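Local coordinates for protein thermophilic dibenzothiophene desulfurization enzyme C (Paenibacillus sp. A11-2, PDB 5XDC) that probably oxidises dibenzothiophene to its sulfoxide and then its sulfone, using reduced FMN and molecular oxygen, at residues 22-27 / 50-55; 148-153 / 225-230; 171-176 / 182-187; 265-270 / 353-358; 361-366 / 371-376. All blocks are in the same frame, centred on the assembly; numbering follows the deposited sequence.

Contact 1: 22-27 / 50-55; sequences TELAKT and RRSGLL
Leu24 of helix 16-38 reaches across to Ser52 of helix 43-52 and to Leu54 just beyond that helix, and a single methyl, CD1, does all the touching. It sits 3.8 Å from Ser52 CB and equally far from Ser52 OG, so it rests alongside the CB-OG bond; Leu54 CD1 meets the same Leu24 CD1 methyl tip to tip at 4.0 Å. With CG anti to the carbonyl carbon (chi1 -77°), the Leu24 side chain runs out from its helix toward this turn. The packed side continues inward, where Leu54 lies against Ala17, Val20 and Ala21 and Leu24 also meets Ala48. The outer side is loose: Glu23, Lys26, Thr27 and Arg51 are exposed and make no contact across the pair. Ser52 OG is committed to its own turn. It donates to Ile49 O and accepts from Leu54 N at 3.1 Å in a nearly straight bond (170°), an ST turn. Gly53 takes a positive phi at which a CB would run into the preceding carbonyl. With an alanine here in place of Ser52, Leu54 N and Ile49 O would probably lose their side-chain partner, and the turn carrying Leu54 would be freer to shift. Across these two segments of the helical N-terminal domain the contact is dispersion, without a hydrogen bond, and the polar bonds shape the surface that Leu24 packs on.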
# COMPACT_ATOMS: atom_id res chain seq x y z
N THR B 22 -0.77 -23.71 -24.86
CA THR B 22 -2.12 -23.34 -24.46
C THR B 22 -3.01 -24.57 -24.33
O THR B 22 -3.78 -24.69 -23.38
CB THR B 22 -2.71 -22.35 -25.47
OG1 THR B 22 -2.01 -21.10 -25.37
CG2 THR B 22 -4.19 -22.09 -25.22
N GLU B 23 -2.90 -25.50 -25.29
CA GLU B 23 -3.70 -26.72 -25.21
C GLU B 23 -3.27 -27.58 -24.03
O GLU B 23 -4.12 -28.13 -23.32
CB GLU B 23 -3.59 -27.51 -26.52
CG GLU B 23 -4.45 -28.78 -26.54
CD GLU B 23 -5.89 -28.53 -26.14
OE1 GLU B 23 -6.34 -29.12 -25.13
OE2 GLU B 23 -6.56 -27.74 -26.82
N LEU B 24 -1.96 -27.70 -23.78
CA LEU B 24 -1.50 -28.42 -22.59
C LEU B 24 -2.11 -27.81 -21.33
O LEU B 24 -2.66 -28.52 -20.48
CB LEU B 24 0.02 -28.40 -22.51
CG LEU B 24 0.78 -29.36 -23.42
CD1 LEU B 24 2.24 -28.98 -23.43
CD2 LEU B 24 0.61 -30.79 -22.97
N ALA B 25 -2.04 -26.48 -21.20
CA ALA B 25 -2.56 -25.79 -20.02
C ALA B 25 -4.06 -26.03 -19.85
O ALA B 25 -4.55 -26.23 -18.73
CB ALA B 25 -2.27 -24.30 -20.14
N LYS B 26 -4.81 -26.01 -20.96
CA LYS B 26 -6.22 -26.35 -20.94
C LYS B 26 -6.46 -27.71 -20.28
O LYS B 26 -7.32 -27.85 -19.40
CB LYS B 26 -6.75 -26.34 -22.38
CG LYS B 26 -8.25 -26.21 -22.54
CD LYS B 26 -8.64 -25.75 -23.96
CE LYS B 26 -7.87 -24.48 -24.37
NZ LYS B 26 -8.51 -23.66 -25.44
N THR B 27 -5.71 -28.73 -20.69
CA THR B 27 -5.91 -30.05 -20.11
C THR B 27 -5.51 -30.06 -18.63
O THR B 27 -6.18 -30.71 -17.82
CB THR B 27 -5.12 -31.11 -20.89
OG1 THR B 27 -3.71 -30.96 -20.68
CG2 THR B 27 -5.41 -31.02 -22.38
N ARG B 50 6.33 -34.22 -22.46
CA ARG B 50 7.31 -34.93 -23.27
C ARG B 50 6.81 -35.13 -24.70
O ARG B 50 7.54 -34.86 -25.66
CB ARG B 50 7.63 -36.29 -22.63
CG ARG B 50 8.57 -36.24 -21.44
CD ARG B 50 9.00 -37.66 -21.04
NE ARG B 50 9.99 -37.64 -19.97
CZ ARG B 50 9.73 -37.70 -18.65
NH1 ARG B 50 8.48 -37.77 -18.22
NH2 ARG B 50 10.71 -37.67 -17.77
N ARG B 51 5.56 -35.58 -24.85
CA ARG B 51 5.01 -35.85 -26.18
C ARG B 51 4.83 -34.57 -27.00
O ARG B 51 4.82 -34.63 -28.23
CB ARG B 51 3.66 -36.57 -26.07
CG ARG B 51 3.75 -37.98 -25.50
CD ARG B 51 2.43 -38.72 -25.63
NE ARG B 51 1.30 -38.05 -24.98
CZ ARG B 51 0.94 -38.23 -23.71
NH1 ARG B 51 1.64 -39.04 -22.92
NH2 ARG B 51 -0.11 -37.59 -23.23
N SER B 52 4.72 -33.42 -26.33
CA SER B 52 4.42 -32.16 -27.01
C SER B 52 5.59 -31.63 -27.81
O SER B 52 5.38 -30.82 -28.72
CB SER B 52 4.00 -31.12 -25.98
OG SER B 52 5.14 -30.58 -25.35
N GLY B 53 6.82 -32.06 -27.50
CA GLY B 53 8.00 -31.51 -28.11
C GLY B 53 8.53 -30.22 -27.50
O GLY B 53 9.67 -29.85 -27.77
N LEU B 54 7.77 -29.56 -26.62
CA LEU B 54 8.18 -28.25 -26.14
C LEU B 54 9.44 -28.29 -25.26
O LEU B 54 10.11 -27.26 -25.13
CB LEU B 54 7.04 -27.58 -25.37
CG LEU B 54 5.77 -27.28 -26.18
CD1 LEU B 54 4.78 -26.51 -25.31
CD2 LEU B 54 6.08 -26.50 -27.46
N LEU B 55 9.80 -29.43 -24.68
CA LEU B 55 11.05 -29.47 -23.93
C LEU B 55 12.26 -29.18 -24.82
O LEU B 55 13.32 -28.82 -24.31
CB LEU B 55 11.23 -30.83 -23.23
CG LEU B 55 10.16 -31.21 -22.20
CD1 LEU B 55 10.19 -32.70 -21.81
CD2 LEU B 55 10.29 -30.35 -20.93

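Contact 2: 148-153 / 225-230; sequences GSYEIN and DELLGT
Tyr150 and Leu227 both set CG anti to their carbonyl carbon, at chi1 -80° and -61°, and these torsions bring the rim of the ring up to the two leucine methyls. Tyr150 CD2 lies 4.1 Å from Leu227 CD1 and the same distance from Leu227 CD2, so the fork of the leucine straddles one ring corner. CD1 comes in at the ring edge, near its plane, and the two side chains cross at about a right angle. The same methyl is 3.8 Å from Gly148 O, a plain van der Waals approach of CH to a backbone carbonyl. Tyr150 opens strand 150-153, which runs antiparallel to both 141-144 and 220-222 in the beta-sheet domain in the middle of the acyl-CoA dehydrogenase fold; the loop 225-230 leads from strand 220-222 toward helix 233-240 and lays Leu227 over this end of the sheet, where it also touches Val222. Around the ring, Pro144, Thr174 and Pro231 add further packing, and Tyr150 OH has a weak hydrogen bond to Asp177. Polar bonds fix the loop itself: Gln109 NE2 serves both Asp225 O and Leu227 O, and Glu226 OE2 forms a salt bridge with Arg193.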
# COMPACT_ATOMS: atom_id res chain seq x y z
N GLY B 148 39.84 -38.85 -13.49
CA GLY B 148 39.16 -37.59 -13.74
C GLY B 148 37.69 -37.59 -13.40
O GLY B 148 37.04 -36.54 -13.51
N SER B 149 37.13 -38.74 -13.02
CA SER B 149 35.78 -38.78 -12.49
C SER B 149 35.76 -38.17 -11.09
O SER B 149 36.80 -37.92 -10.47
CB SER B 149 35.25 -40.21 -12.44
OG SER B 149 35.11 -40.78 -13.73
N TYR B 150 34.55 -37.94 -10.58
CA TYR B 150 34.37 -37.48 -9.21
C TYR B 150 33.37 -38.39 -8.52
O TYR B 150 32.41 -38.86 -9.13
CB TYR B 150 33.85 -36.03 -9.15
CG TYR B 150 34.93 -34.99 -9.34
CD1 TYR B 150 35.70 -34.56 -8.26
CD2 TYR B 150 35.20 -34.43 -10.59
CE1 TYR B 150 36.69 -33.62 -8.42
CE2 TYR B 150 36.20 -33.48 -10.75
CZ TYR B 150 36.94 -33.09 -9.66
OH TYR B 150 37.93 -32.15 -9.80
N GLU B 151 33.62 -38.65 -7.24
CA GLU B 151 32.68 -39.40 -6.42
C GLU B 151 31.89 -38.39 -5.60
O GLU B 151 32.47 -37.57 -4.88
CB GLU B 151 33.41 -40.38 -5.50
CG GLU B 151 32.43 -41.29 -4.75
CD GLU B 151 33.10 -42.06 -3.64
OE1 GLU B 151 32.67 -41.93 -2.48
OE2 GLU B 151 34.07 -42.79 -3.92
N ILE B 152 30.56 -38.46 -5.72
CA ILE B 152 29.64 -37.51 -5.09
C ILE B 152 29.03 -38.16 -3.86
O ILE B 152 28.50 -39.27 -3.94
CB ILE B 152 28.53 -37.07 -6.06
CG1 ILE B 152 29.11 -36.65 -7.41
CG2 ILE B 152 27.72 -35.94 -5.44
CD1 ILE B 152 30.08 -35.53 -7.33
N ASN B 153 29.04 -37.42 -2.74
CA ASN B 153 28.45 -37.90 -1.49
C ASN B 153 27.71 -36.78 -0.78
O ASN B 153 28.22 -35.66 -0.67
CB ASN B 153 29.51 -38.44 -0.53
CG ASN B 153 30.09 -39.74 -1.00
OD1 ASN B 153 29.44 -40.78 -0.91
ND2 ASN B 153 31.32 -39.69 -1.49
N ASP B 225 33.05 -37.17 -19.07
CA ASP B 225 32.28 -36.64 -20.18
C ASP B 225 30.95 -36.06 -19.72
O ASP B 225 30.21 -35.52 -20.55
CB ASP B 225 32.06 -37.71 -21.27
CG ASP B 225 31.34 -38.94 -20.76
OD1 ASP B 225 31.56 -39.34 -19.61
OD2 ASP B 225 30.56 -39.53 -21.54
N GLU B 226 30.64 -36.15 -18.42
CA GLU B 226 29.41 -35.59 -17.87
C GLU B 226 29.64 -34.27 -17.14
O GLU B 226 28.67 -33.59 -16.80
CB GLU B 226 28.77 -36.61 -16.92
CG GLU B 226 28.40 -37.91 -17.62
CD GLU B 226 27.97 -39.04 -16.69
OE1 GLU B 226 28.48 -39.11 -15.54
OE2 GLU B 226 27.13 -39.86 -17.12
N LEU B 227 30.89 -33.92 -16.87
CA LEU B 227 31.22 -32.69 -16.18
C LEU B 227 30.98 -31.48 -17.07
O LEU B 227 31.24 -31.49 -18.28
CB LEU B 227 32.68 -32.73 -15.73
CG LEU B 227 32.96 -33.87 -14.76
CD1 LEU B 227 34.45 -34.06 -14.61
CD2 LEU B 227 32.34 -33.59 -13.43
N LEU B 228 30.47 -30.42 -16.45
CA LEU B 228 30.16 -29.17 -17.13
C LEU B 228 31.25 -28.17 -16.76
O LEU B 228 31.26 -27.62 -15.65
CB LEU B 228 28.78 -28.67 -16.74
CG LEU B 228 27.65 -29.61 -17.15
CD1 LEU B 228 26.36 -29.24 -16.44
CD2 LEU B 228 27.50 -29.61 -18.66
N GLY B 229 32.18 -27.95 -17.69
CA GLY B 229 33.31 -27.10 -17.42
C GLY B 229 34.26 -27.74 -16.43
O GLY B 229 34.20 -28.94 -16.11
N THR B 230 35.16 -26.92 -15.93
CA THR B 230 36.16 -27.33 -14.97
C THR B 230 35.74 -26.93 -13.57
O THR B 230 34.85 -26.08 -13.40
CB THR B 230 37.50 -26.69 -15.32
OG1 THR B 230 37.39 -25.27 -15.23
CG2 THR B 230 37.91 -27.06 -16.74

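Contact 3: 171-176 / 182-187; sequences FAVTSR and GRIVAA
Ala172 and Val185 face each other as the hydrogen-bonded pair of an antiparallel beta hairpin formed by strands 167-174 and 184-190. Its backbone bonds run Ala172 N to Val185 O (2.9 Å), Val185 N to Ala172 O (2.8 Å) and Thr174 N to Arg183 O (2.8 Å), and Gly182 N to Thr174 O continues the ladder into the turn. CA-H...O contacts from Phe171, Val173 and Ile184 fill in between. With OG1 between the backbone N and the carbonyl carbon (chi1 60°), the Thr174 hydroxyl turns to Arg183 N, accepting from it at 3.0 Å, and donates to Gly180 O, which also takes Arg183 NE, while Asp177 pairs with the guanidinium. A valine in place of Thr174 would probably leave Arg183 N without its acceptor and Gly180 O without this donor. Apolar packing divides by face. On one, Phe171 CD2 meets Ile184 CG2 at the ring edge (4.0 Å), and Phe171 CE2 lies 3.8 Å from Ala186 CB; on the other, Ala172 CB touches Val185 CG2. Thr174 CG2 meets Val185 CG1. Phe171 also lies close to Ser129, an FMN-binding residue. Polar bonds are thus concentrated in the backbone and at the turn, and both sheet faces carry hydrocarbon.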
# COMPACT_ATOMS: atom_id res chain seq x y z
N PHE B 171 25.25 -30.40 -8.56
CA PHE B 171 26.31 -29.52 -8.10
C PHE B 171 26.94 -30.09 -6.84
O PHE B 171 26.24 -30.59 -5.96
CB PHE B 171 25.77 -28.13 -7.80
CG PHE B 171 25.30 -27.39 -9.02
CD1 PHE B 171 24.04 -27.60 -9.53
CD2 PHE B 171 26.12 -26.48 -9.65
CE1 PHE B 171 23.60 -26.92 -10.66
CE2 PHE B 171 25.68 -25.80 -10.78
CZ PHE B 171 24.42 -26.02 -11.27
N ALA B 172 28.27 -29.97 -6.74
CA ALA B 172 29.00 -30.44 -5.57
C ALA B 172 30.25 -29.60 -5.41
O ALA B 172 30.67 -28.88 -6.32
CB ALA B 172 29.37 -31.93 -5.70
N VAL B 173 30.85 -29.68 -4.22
CA VAL B 173 32.08 -28.95 -3.91
C VAL B 173 33.22 -29.95 -3.77
O VAL B 173 33.08 -30.97 -3.09
CB VAL B 173 31.96 -28.11 -2.63
CG1 VAL B 173 31.09 -26.91 -2.90
CG2 VAL B 173 31.41 -28.95 -1.48
N THR B 174 34.36 -29.63 -4.38
CA THR B 174 35.48 -30.55 -4.33
C THR B 174 35.99 -30.71 -2.91
O THR B 174 36.00 -29.77 -2.11
CB THR B 174 36.63 -30.07 -5.23
OG1 THR B 174 37.07 -28.77 -4.81
CG2 THR B 174 36.20 -30.03 -6.69
N SER B 175 36.41 -31.94 -2.60
CA SER B 175 36.91 -32.33 -1.30
C SER B 175 38.04 -33.34 -1.50
O SER B 175 38.02 -34.13 -2.45
CB SER B 175 35.81 -32.95 -0.44
OG SER B 175 36.32 -33.40 0.81
N ARG B 176 39.03 -33.30 -0.60
CA ARG B 176 40.20 -34.17 -0.71
C ARG B 176 40.80 -34.06 -2.11
O ARG B 176 41.18 -35.06 -2.73
CB ARG B 176 39.84 -35.62 -0.37
CG ARG B 176 39.27 -35.77 1.03
CD ARG B 176 38.82 -37.19 1.34
NE ARG B 176 38.34 -37.30 2.72
CZ ARG B 176 37.11 -36.94 3.11
NH1 ARG B 176 36.23 -36.45 2.25
NH2 ARG B 176 36.77 -37.08 4.39
N GLY B 182 36.84 -27.05 -2.22
CA GLY B 182 35.85 -25.99 -2.21
C GLY B 182 35.50 -25.41 -3.56
O GLY B 182 34.88 -24.35 -3.62
N ARG B 183 35.89 -26.07 -4.65
CA ARG B 183 35.55 -25.62 -5.99
C ARG B 183 34.26 -26.29 -6.44
O ARG B 183 34.06 -27.48 -6.21
CB ARG B 183 36.68 -25.96 -6.97
CG ARG B 183 38.04 -25.40 -6.55
CD ARG B 183 39.11 -25.69 -7.60
NE ARG B 183 39.44 -27.12 -7.64
CZ ARG B 183 40.00 -27.73 -8.68
NH1 ARG B 183 40.28 -27.07 -9.79
NH2 ARG B 183 40.25 -29.03 -8.62
N ILE B 184 33.39 -25.53 -7.07
CA ILE B 184 32.10 -26.08 -7.47
C ILE B 184 32.26 -26.88 -8.74
O ILE B 184 32.81 -26.39 -9.74
CB ILE B 184 31.05 -24.97 -7.65
CG1 ILE B 184 30.76 -24.30 -6.31
CG2 ILE B 184 29.76 -25.58 -8.20
CD1 ILE B 184 29.93 -23.02 -6.44
N VAL B 185 31.78 -28.11 -8.74
CA VAL B 185 31.68 -28.89 -9.96
C VAL B 185 30.21 -29.12 -10.26
O VAL B 185 29.38 -29.27 -9.35
CB VAL B 185 32.43 -30.24 -9.89
CG1 VAL B 185 33.92 -30.01 -9.81
CG2 VAL B 185 31.93 -31.07 -8.74
N ALA B 186 29.91 -29.14 -11.55
CA ALA B 186 28.57 -29.37 -12.05
C ALA B 186 28.64 -30.49 -13.07
O ALA B 186 29.64 -30.65 -13.77
CB ALA B 186 27.98 -28.10 -12.69
N ALA B 187 27.55 -31.24 -13.17
CA ALA B 187 27.49 -32.36 -14.09
C ALA B 187 26.04 -32.64 -14.45
O ALA B 187 25.12 -32.24 -13.74
CB ALA B 187 28.15 -33.62 -13.51

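Contact 4: 265-270 / 353-358; sequences GALEEA and IELTSR
Ala266 presents its CB straight to Leu355, whose CD2 methyl comes within 3.5 Å of that Ala266 carbon, a close approach for two methyl carbons, made at the small side chain of Ala266. Leu355 has CG anti to the backbone N (chi1 173°), which carries its branches toward helix 247-276; its CD2 leans over the Ala266 methyl and reaches on toward the backbone just after it, with Leu355 CD2 4.2 Å from Leu267 N. The other branch, Leu355 CD1, approaches Leu267 CD1 more loosely at 4.4 Å, methyl to methyl. Thr356 turns its two branches to different work: CG2 packs on Ala266 CB at 3.9 Å, while OG1 turns back along its own helix to bond Val352 O, so the hydroxyl is satisfied without entering the interface. The segments 265-270 and 353-358 run nearly side by side in the same direction, their axes 9.7 Å apart and inclined by 21°, as neighbouring helices of the helical C-terminal domain of the acyl-CoA dehydrogenase fold. Leu355 is backed by Phe302 and Leu267 by Tyr299, both of helix 293-324, and Phe378 lies on Ala266 and Thr356. On helix 331-363, Ser357 bonds Trp379 and Arg383 of the second subunit; on helix 247-276, Leu267 touches Phe402 of the third subunit. No hydrogen bond or charge joins the two segments here, so their spacing rests on methyl packing, with hydrophobic burial rather than directional bonding holding them together.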
# COMPACT_ATOMS: atom_id res chain seq x y z
N GLY B 265 -3.82 -16.44 -13.98
CA GLY B 265 -4.76 -17.52 -13.72
C GLY B 265 -5.70 -17.21 -12.57
O GLY B 265 -6.90 -17.49 -12.64
N ALA B 266 -5.16 -16.64 -11.50
CA ALA B 266 -5.98 -16.26 -10.35
C ALA B 266 -7.02 -15.22 -10.74
O ALA B 266 -8.19 -15.31 -10.35
CB ALA B 266 -5.08 -15.73 -9.24
N LEU B 267 -6.61 -14.20 -11.48
CA LEU B 267 -7.54 -13.13 -11.83
C LEU B 267 -8.67 -13.66 -12.71
O LEU B 267 -9.84 -13.32 -12.50
CB LEU B 267 -6.78 -11.99 -12.51
CG LEU B 267 -7.37 -10.58 -12.51
CD1 LEU B 267 -7.71 -10.10 -11.13
CD2 LEU B 267 -6.36 -9.63 -13.17
N GLU B 268 -8.34 -14.49 -13.71
CA GLU B 268 -9.36 -15.07 -14.57
C GLU B 268 -10.29 -16.00 -13.80
O GLU B 268 -11.51 -15.96 -13.99
CB GLU B 268 -8.72 -15.82 -15.74
CG GLU B 268 -8.02 -14.94 -16.75
CD GLU B 268 -8.99 -14.17 -17.64
OE1 GLU B 268 -10.21 -14.17 -17.37
OE2 GLU B 268 -8.51 -13.55 -18.61
N GLU B 269 -9.73 -16.82 -12.91
CA GLU B 269 -10.58 -17.73 -12.14
C GLU B 269 -11.51 -16.95 -11.22
O GLU B 269 -12.68 -17.31 -11.06
CB GLU B 269 -9.71 -18.70 -11.32
CG GLU B 269 -10.46 -19.62 -10.37
CD GLU B 269 -11.13 -20.79 -11.07
OE1 GLU B 269 -11.74 -21.62 -10.36
OE2 GLU B 269 -11.06 -20.88 -12.32
N ALA B 270 -11.00 -15.89 -10.59
CA ALA B 270 -11.84 -15.04 -9.77
C ALA B 270 -12.96 -14.43 -10.61
O ALA B 270 -14.13 -14.46 -10.22
CB ALA B 270 -11.00 -13.97 -9.10
N ILE B 353 1.30 -11.76 -4.87
CA ILE B 353 1.01 -12.00 -3.45
C ILE B 353 -0.20 -11.18 -3.00
O ILE B 353 -1.05 -11.68 -2.26
CB ILE B 353 2.26 -11.72 -2.60
CG1 ILE B 353 3.38 -12.74 -2.88
CG2 ILE B 353 1.93 -11.70 -1.10
CD1 ILE B 353 3.00 -14.20 -2.62
N GLU B 354 -0.32 -9.93 -3.47
CA GLU B 354 -1.47 -9.10 -3.13
C GLU B 354 -2.74 -9.63 -3.77
O GLU B 354 -3.78 -9.78 -3.11
CB GLU B 354 -1.24 -7.65 -3.57
CG GLU B 354 -0.17 -6.94 -2.80
CD GLU B 354 0.03 -5.50 -3.25
OE1 GLU B 354 -0.67 -5.05 -4.19
OE2 GLU B 354 0.89 -4.80 -2.66
N LEU B 355 -2.68 -9.93 -5.07
CA LEU B 355 -3.85 -10.29 -5.86
C LEU B 355 -4.48 -11.60 -5.40
O LEU B 355 -5.70 -11.72 -5.28
CB LEU B 355 -3.40 -10.35 -7.32
CG LEU B 355 -4.25 -10.82 -8.47
CD1 LEU B 355 -3.56 -10.29 -9.75
CD2 LEU B 355 -4.35 -12.34 -8.49
N THR B 356 -3.65 -12.61 -5.13
CA THR B 356 -4.20 -13.92 -4.82
C THR B 356 -4.91 -13.93 -3.48
O THR B 356 -5.77 -14.79 -3.25
CB THR B 356 -3.11 -15.00 -4.84
OG1 THR B 356 -2.03 -14.64 -3.97
CG2 THR B 356 -2.58 -15.18 -6.26
N SER B 357 -4.60 -12.97 -2.61
CA SER B 357 -5.27 -12.82 -1.33
C SER B 357 -6.45 -11.87 -1.42
O SER B 357 -7.55 -12.19 -0.96
CB SER B 357 -4.27 -12.30 -0.28
OG SER B 357 -4.93 -12.03 0.94
N ARG B 358 -6.26 -10.70 -2.05
CA ARG B 358 -7.28 -9.67 -2.01
C ARG B 358 -8.46 -9.94 -2.94
O ARG B 358 -9.53 -9.37 -2.73
CB ARG B 358 -6.66 -8.31 -2.36
CG ARG B 358 -5.77 -7.77 -1.25
CD ARG B 358 -5.05 -6.51 -1.69
NE ARG B 358 -3.98 -6.15 -0.78
CZ ARG B 358 -3.07 -5.21 -1.02
NH1 ARG B 358 -3.09 -4.54 -2.17
NH2 ARG B 358 -2.13 -4.95 -0.12

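Contact 5: 361-366 / 371-376; sequences EAMGAR and RQFGFD
Met363, the last residue of helix 331-363, makes a double Met-aromatic contact with Phe373 and Phe375, which lie in the turn before helix 376-385 in the helical C-terminal domain. The two rings receive it differently. Its chain bends at chi3 (-73°), which sends the methyl down onto Phe375: CE lies 3.7 Å from that ring's centroid, over the centre of one face, a CH-pi contact. SD stands behind it on the same side, 4.6 Å from the Phe375 centroid and 10° off the normal. Toward Phe373 the sulfur comes instead to the ring edge, in plane, with Met363 SD 3.8 Å from Phe373 CE2. Phe375 CB lies above one face of the Phe373 ring, toward its rim, so the two phenylalanines also touch each other. Tyr273 stacks on Phe373, and Tyr360 meets Phe375 edge to face. Beyond Met363, Gly364 breaks the helix with positive phi, and Ala365 and Arg366 of the next short helix are FMN-binding residues, although this chain holds no FMN; Ala365 also touches a bound indole. Two charges lead to another chain: Glu361 pairs with Arg350, and Arg371 with Asp203, both of the second subunit. The sulfur and its methyl thus sit among aromatic surfaces, bound by dispersion and CH-pi attraction, and this apolar grip ties the helix end next to the flavin site to the following turn.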
# COMPACT_ATOMS: atom_id res chain seq x y z
N GLU B 361 -11.92 -10.51 -1.58
CA GLU B 361 -12.76 -9.38 -1.22
C GLU B 361 -13.75 -9.06 -2.33
O GLU B 361 -14.86 -8.60 -2.06
CB GLU B 361 -11.87 -8.18 -0.90
CG GLU B 361 -12.58 -7.01 -0.27
CD GLU B 361 -11.62 -5.92 0.19
OE1 GLU B 361 -11.78 -4.77 -0.26
OE2 GLU B 361 -10.72 -6.19 1.02
N ALA B 362 -13.37 -9.31 -3.58
CA ALA B 362 -14.26 -9.09 -4.71
C ALA B 362 -15.26 -10.22 -4.88
O ALA B 362 -16.37 -9.99 -5.36
CB ALA B 362 -13.45 -8.93 -6.00
N MET B 363 -14.90 -11.44 -4.48
CA MET B 363 -15.73 -12.62 -4.71
C MET B 363 -16.77 -12.83 -3.62
O MET B 363 -17.87 -13.30 -3.91
CB MET B 363 -14.85 -13.87 -4.83
CG MET B 363 -14.02 -13.91 -6.10
SD MET B 363 -13.15 -15.47 -6.33
CE MET B 363 -11.89 -15.28 -5.09
N GLY B 364 -16.43 -12.50 -2.37
CA GLY B 364 -17.36 -12.59 -1.25
C GLY B 364 -17.18 -13.86 -0.44
O GLY B 364 -16.38 -14.75 -0.75
N ALA B 365 -18.01 -13.95 0.61
CA ALA B 365 -17.79 -14.94 1.67
C ALA B 365 -17.87 -16.37 1.15
O ALA B 365 -17.14 -17.24 1.63
CB ALA B 365 -18.81 -14.72 2.79
N ARG B 366 -18.77 -16.64 0.20
CA ARG B 366 -18.96 -18.02 -0.21
C ARG B 366 -17.73 -18.57 -0.92
O ARG B 366 -17.54 -19.79 -0.93
CB ARG B 366 -20.19 -18.14 -1.10
CG ARG B 366 -21.50 -17.91 -0.35
CD ARG B 366 -22.60 -17.52 -1.33
NE ARG B 366 -22.92 -18.62 -2.25
CZ ARG B 366 -23.34 -18.46 -3.50
NH1 ARG B 366 -23.50 -17.25 -4.02
NH2 ARG B 366 -23.61 -19.52 -4.25
N ARG B 371 -14.54 -24.72 0.79
CA ARG B 371 -13.15 -25.12 0.62
C ARG B 371 -12.92 -25.71 -0.77
O ARG B 371 -11.87 -25.50 -1.37
CB ARG B 371 -12.75 -26.14 1.69
CG ARG B 371 -11.29 -26.62 1.64
CD ARG B 371 -11.03 -27.80 2.60
NE ARG B 371 -11.98 -28.89 2.37
CZ ARG B 371 -11.89 -29.79 1.39
NH1 ARG B 371 -10.88 -29.76 0.53
NH2 ARG B 371 -12.81 -30.74 1.28
N GLN B 372 -13.92 -26.45 -1.29
CA GLN B 372 -13.76 -27.16 -2.55
C GLN B 372 -13.52 -26.23 -3.73
O GLN B 372 -12.94 -26.64 -4.73
CB GLN B 372 -15.01 -28.01 -2.82
N PHE B 373 -13.98 -24.97 -3.65
CA PHE B 373 -13.66 -24.02 -4.71
C PHE B 373 -12.15 -24.03 -5.00
O PHE B 373 -11.72 -24.04 -6.16
CB PHE B 373 -14.16 -22.63 -4.30
CG PHE B 373 -13.88 -21.53 -5.30
CD1 PHE B 373 -13.77 -21.78 -6.65
CD2 PHE B 373 -13.73 -20.22 -4.86
CE1 PHE B 373 -13.50 -20.76 -7.54
CE2 PHE B 373 -13.46 -19.20 -5.76
CZ PHE B 373 -13.35 -19.47 -7.09
N GLY B 374 -11.34 -24.05 -3.94
CA GLY B 374 -9.92 -24.27 -4.10
C GLY B 374 -9.13 -23.08 -4.60
O GLY B 374 -8.00 -23.25 -5.07
N PHE B 375 -9.68 -21.88 -4.50
CA PHE B 375 -9.02 -20.71 -5.05
C PHE B 375 -7.73 -20.38 -4.31
O PHE B 375 -6.82 -19.77 -4.89
CB PHE B 375 -9.98 -19.51 -5.02
CG PHE B 375 -9.42 -18.26 -5.63
CD1 PHE B 375 -9.49 -18.07 -6.99
CD2 PHE B 375 -8.82 -17.29 -4.85
CE1 PHE B 375 -8.97 -16.94 -7.56
CE2 PHE B 375 -8.31 -16.15 -5.42
CZ PHE B 375 -8.38 -15.99 -6.77
N ASP B 376 -7.63 -20.80 -3.05
CA ASP B 376 -6.44 -20.54 -2.26
C ASP B 376 -5.20 -21.20 -2.84
O ASP B 376 -4.10 -20.86 -2.41
CB ASP B 376 -6.66 -21.04 -0.84
CG ASP B 376 -6.90 -22.51 -0.77
OD1 ASP B 376 -7.92 -22.98 -1.32
OD2 ASP B 376 -6.09 -23.22 -0.14

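In the fold
Contacts 2 and 3 reach one beta sheet and touch, with Leu228 N probably bonded to Ala186 O, yet they differ: contact 3 is a buried backbone ladder, contact 2 a partly buried leucine laid on a ring edge. Contacts 4 and 5 lie on the opposite side of the chain's centre, about 42 to 50 Å between centres from that pair. They share helix 331-363, both are buried, and Phe375 packs against Ala266 and Thr356. Contact 1 stands apart in the N-terminal helices, partly buried. Contacts 1, 2 and 3 are touched by no other chain, unlike contacts 4 and 5. Backbone bonding carries contact 3, while the other four rest on side-chain packing.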